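Local coordinates for spindle assembly checkpoint serine/threonine-protein kinase BUB1 (Saccharomyces cerevisiae, PDB 3ESL) that acts as a serine/threonine kinase in the mitotic spindle assembly checkpoint, delaying anaphase until chromosomes are bioriented, at residues I84-I87 with N88-S92. Numbering follows the deposited sequence. Where two conformers were deposited one is given.
Sequences IWYI and NLFLS
Phe90 comes over one face of the Tyr86 ring with its CB and CD2, one turn later in helix 77-90: Phe90 CB stands 4.2 Å from the Tyr86 centroid, only 16° off the ring normal, a CH-pi contact. The two side chains cross at about a right angle, with their ring planes inclined at 46°, and Phe90 CD2 comes 3.6 Å from Tyr86 CD1. Tyr86 reaches this place because its CG is anti to the backbone N (chi1 -172°), which swings the ring along the helix toward its C-terminal end, where Leu91 CG meets Tyr86 CE2 at 3.9 Å. Elsewhere on the turn, Leu89 CG meets the Trp85 indole at its edge, in plane, 3.9 Å from CE3. The backbone beneath is regular i to i+4 bonding until the end: Phe90 N donates to Tyr86 O at 2.9 Å, whereas Leu91, where the backbone turns out of the helix, still gives its N to Ile87 O at 3.0 Å, but from above the carbonyl plane. At the polar end, Tyr86 OH is hydrogen-bonded to Glu61 OE2 and Arg57 NE of helix 49-67, while Phe194 stacks on its ring. An alanine at Tyr86 would take away the surface under Phe90 and is likely to leave Glu61 and Arg57 without this hydroxyl partner. Tyrosine thus combines two chemistries in the all-helical, TPR-like N-terminal domain of BUB1: its ring packs the last helical turn, and its hydroxyl ties that turn to the preceding helix.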
ATOM      1  N   ILE A  84      -0.300   1.073   1.273  0.50 18.31           N
ATOM      2  CA  ILE A  84       0.979   1.341   1.946  0.50 19.96           C
ATOM      3  C   ILE A  84       0.863   1.208   3.475  0.50 19.90           C
ATOM      4  O   ILE A  84       1.789   0.709   4.122  0.50 20.74           O
ATOM      5  CB  ILE A  84       1.610   2.681   1.479  0.50 20.67           C
ATOM      6  CG1 ILE A  84       1.864   2.622  -0.029  0.50 22.53           C
ATOM      7  CG2 ILE A  84       2.921   2.976   2.234  0.50 19.10           C
ATOM      8  CD1 ILE A  84       2.165   3.952  -0.666  0.50 23.15           C
ATOM      9  N   TRP A  85      -0.277   1.606   4.042  1.00 20.17           N
ATOM     10  CA  TRP A  85      -0.523   1.389   5.474  1.00 21.65           C
ATOM     11  C   TRP A  85      -0.554  -0.097   5.784  1.00 21.45           C
ATOM     12  O   TRP A  85       0.011  -0.541   6.777  1.00 22.15           O
ATOM     13  CB  TRP A  85      -1.809   2.068   5.936  1.00 27.78           C
ATOM     14  CG  TRP A  85      -1.562   3.497   6.379  1.00 30.42           C
ATOM     15  CD1 TRP A  85      -1.898   4.634   5.708  1.00 33.50           C
ATOM     16  CD2 TRP A  85      -0.910   3.922   7.590  1.00 35.37           C
ATOM     17  NE1 TRP A  85      -1.503   5.748   6.424  1.00 33.46           N
ATOM     18  CE2 TRP A  85      -0.895   5.337   7.583  1.00 35.09           C
ATOM     19  CE3 TRP A  85      -0.346   3.243   8.683  1.00 36.17           C
ATOM     20  CZ2 TRP A  85      -0.333   6.089   8.628  1.00 36.02           C
ATOM     21  CZ3 TRP A  85       0.212   3.994   9.725  1.00 35.25           C
ATOM     22  CH2 TRP A  85       0.208   5.399   9.687  1.00 33.35           C
ATOM     23  N   TYR A  86      -1.186  -0.865   4.900  1.00 19.26           N
ATOM     24  CA  TYR A  86      -1.251  -2.311   5.095  1.00 19.61           C
ATOM     25  C   TYR A  86       0.137  -2.938   5.130  1.00 21.26           C
ATOM     26  O   TYR A  86       0.461  -3.708   6.035  1.00 21.47           O
ATOM     27  CB  TYR A  86      -2.125  -3.015   4.049  1.00 19.15           C
ATOM     28  CG  TYR A  86      -2.330  -4.472   4.406  1.00 21.34           C
ATOM     29  CD1 TYR A  86      -3.401  -4.862   5.212  1.00 22.28           C
ATOM     30  CD2 TYR A  86      -1.419  -5.445   4.007  1.00 23.30           C
ATOM     31  CE1 TYR A  86      -3.575  -6.183   5.588  1.00 20.74           C
ATOM     32  CE2 TYR A  86      -1.587  -6.776   4.385  1.00 20.79           C
ATOM     33  CZ  TYR A  86      -2.668  -7.135   5.148  1.00 21.70           C
ATOM     34  OH  TYR A  86      -2.821  -8.442   5.505  1.00 24.62           O
ATOM     35  N   ILE A  87       0.944  -2.620   4.130  1.00 18.57           N
ATOM     36  CA  ILE A  87       2.300  -3.146   4.045  1.00 20.46           C
ATOM     37  C   ILE A  87       3.089  -2.776   5.305  1.00 21.86           C
ATOM     38  O   ILE A  87       3.739  -3.631   5.900  1.00 23.30           O
ATOM     39  CB  ILE A  87       2.999  -2.636   2.767  1.00 19.50           C
ATOM     40  CG1 ILE A  87       2.307  -3.200   1.510  1.00 19.66           C
ATOM     41  CG2 ILE A  87       4.500  -2.990   2.758  1.00 22.89           C
ATOM     42  CD1 ILE A  87       2.614  -2.388   0.243  1.00 21.68           C
ATOM     43  N   ASN A  88       2.998  -1.512   5.713  1.00 21.17           N
ATOM     44  CA  ASN A  88       3.781  -1.014   6.860  1.00 24.47           C
ATOM     45  C   ASN A  88       3.345  -1.606   8.205  1.00 26.36           C
ATOM     46  O   ASN A  88       4.183  -1.897   9.065  1.00 27.81           O
ATOM     47  CB  ASN A  88       3.713   0.516   6.938  1.00 27.64           C
ATOM     48  CG  ASN A  88       4.422   1.215   5.782  1.00 35.43           C
ATOM     49  OD1 ASN A  88       5.273   0.645   5.106  1.00 41.39           O
ATOM     50  ND2 ASN A  88       4.071   2.480   5.568  1.00 39.68           N
ATOM     51  N   LEU A  89       2.039  -1.760   8.397  1.00 23.29           N
ATOM     52  CA  LEU A  89       1.494  -2.268   9.653  1.00 24.30           C
ATOM     53  C   LEU A  89       1.630  -3.780   9.793  1.00 28.37           C
ATOM     54  O   LEU A  89       1.919  -4.286  10.886  1.00 28.25           O
ATOM     55  CB  LEU A  89       0.026  -1.889   9.789  1.00 25.54           C
ATOM     56  CG  LEU A  89      -0.292  -0.412  10.006  1.00 26.63           C
ATOM     57  CD1 LEU A  89      -1.793  -0.247   9.933  1.00 30.36           C
ATOM     58  CD2 LEU A  89       0.252   0.078  11.357  1.00 31.64           C
ATOM     59  N   PHE A  90       1.428  -4.498   8.689  1.00 25.15           N
ATOM     60  CA  PHE A  90       1.230  -5.946   8.759  1.00 26.10           C
ATOM     61  C   PHE A  90       2.286  -6.807   8.067  1.00 27.89           C
ATOM     62  O   PHE A  90       2.434  -7.990   8.399  1.00 29.07           O
ATOM     63  CB  PHE A  90      -0.185  -6.310   8.297  1.00 26.35           C
ATOM     64  CG  PHE A  90      -1.264  -5.681   9.130  1.00 28.56           C
ATOM     65  CD1 PHE A  90      -1.429  -6.041  10.467  1.00 29.42           C
ATOM     66  CD2 PHE A  90      -2.100  -4.716   8.592  1.00 26.37           C
ATOM     67  CE1 PHE A  90      -2.416  -5.451  11.255  1.00 28.22           C
ATOM     68  CE2 PHE A  90      -3.094  -4.124   9.372  1.00 27.02           C
ATOM     69  CZ  PHE A  90      -3.254  -4.494  10.702  1.00 29.96           C
ATOM     70  N   LEU A  91       3.045  -6.221   7.145  1.00 25.43           N
ATOM     71  CA  LEU A  91       4.039  -6.982   6.388  1.00 25.88           C
ATOM     72  C   LEU A  91       5.486  -6.538   6.628  1.00 28.40           C
ATOM     73  O   LEU A  91       6.394  -6.961   5.906  1.00 29.88           O
ATOM     74  CB  LEU A  91       3.702  -6.931   4.888  1.00 24.34           C
ATOM     75  CG  LEU A  91       2.307  -7.406   4.469  1.00 25.34           C
ATOM     76  CD1 LEU A  91       2.114  -7.288   2.950  1.00 25.32           C
ATOM     77  CD2 LEU A  91       2.055  -8.827   4.955  1.00 25.47           C
ATOM     78  N   SER A  92       5.700  -5.713   7.651  1.00 30.85           N
ATOM     79  CA  SER A  92       6.993  -5.063   7.875  1.00 33.78           C
ATOM     80  C   SER A  92       8.153  -6.037   8.127  1.00 36.26           C
ATOM     81  O   SER A  92       9.306  -5.725   7.819  1.00 37.62           O
ATOM     82  CB  SER A  92       6.901  -4.024   9.010  1.00 34.27           C
ATOM     83  OG  SER A  92       6.544  -4.638  10.240  1.00 36.79           O
TER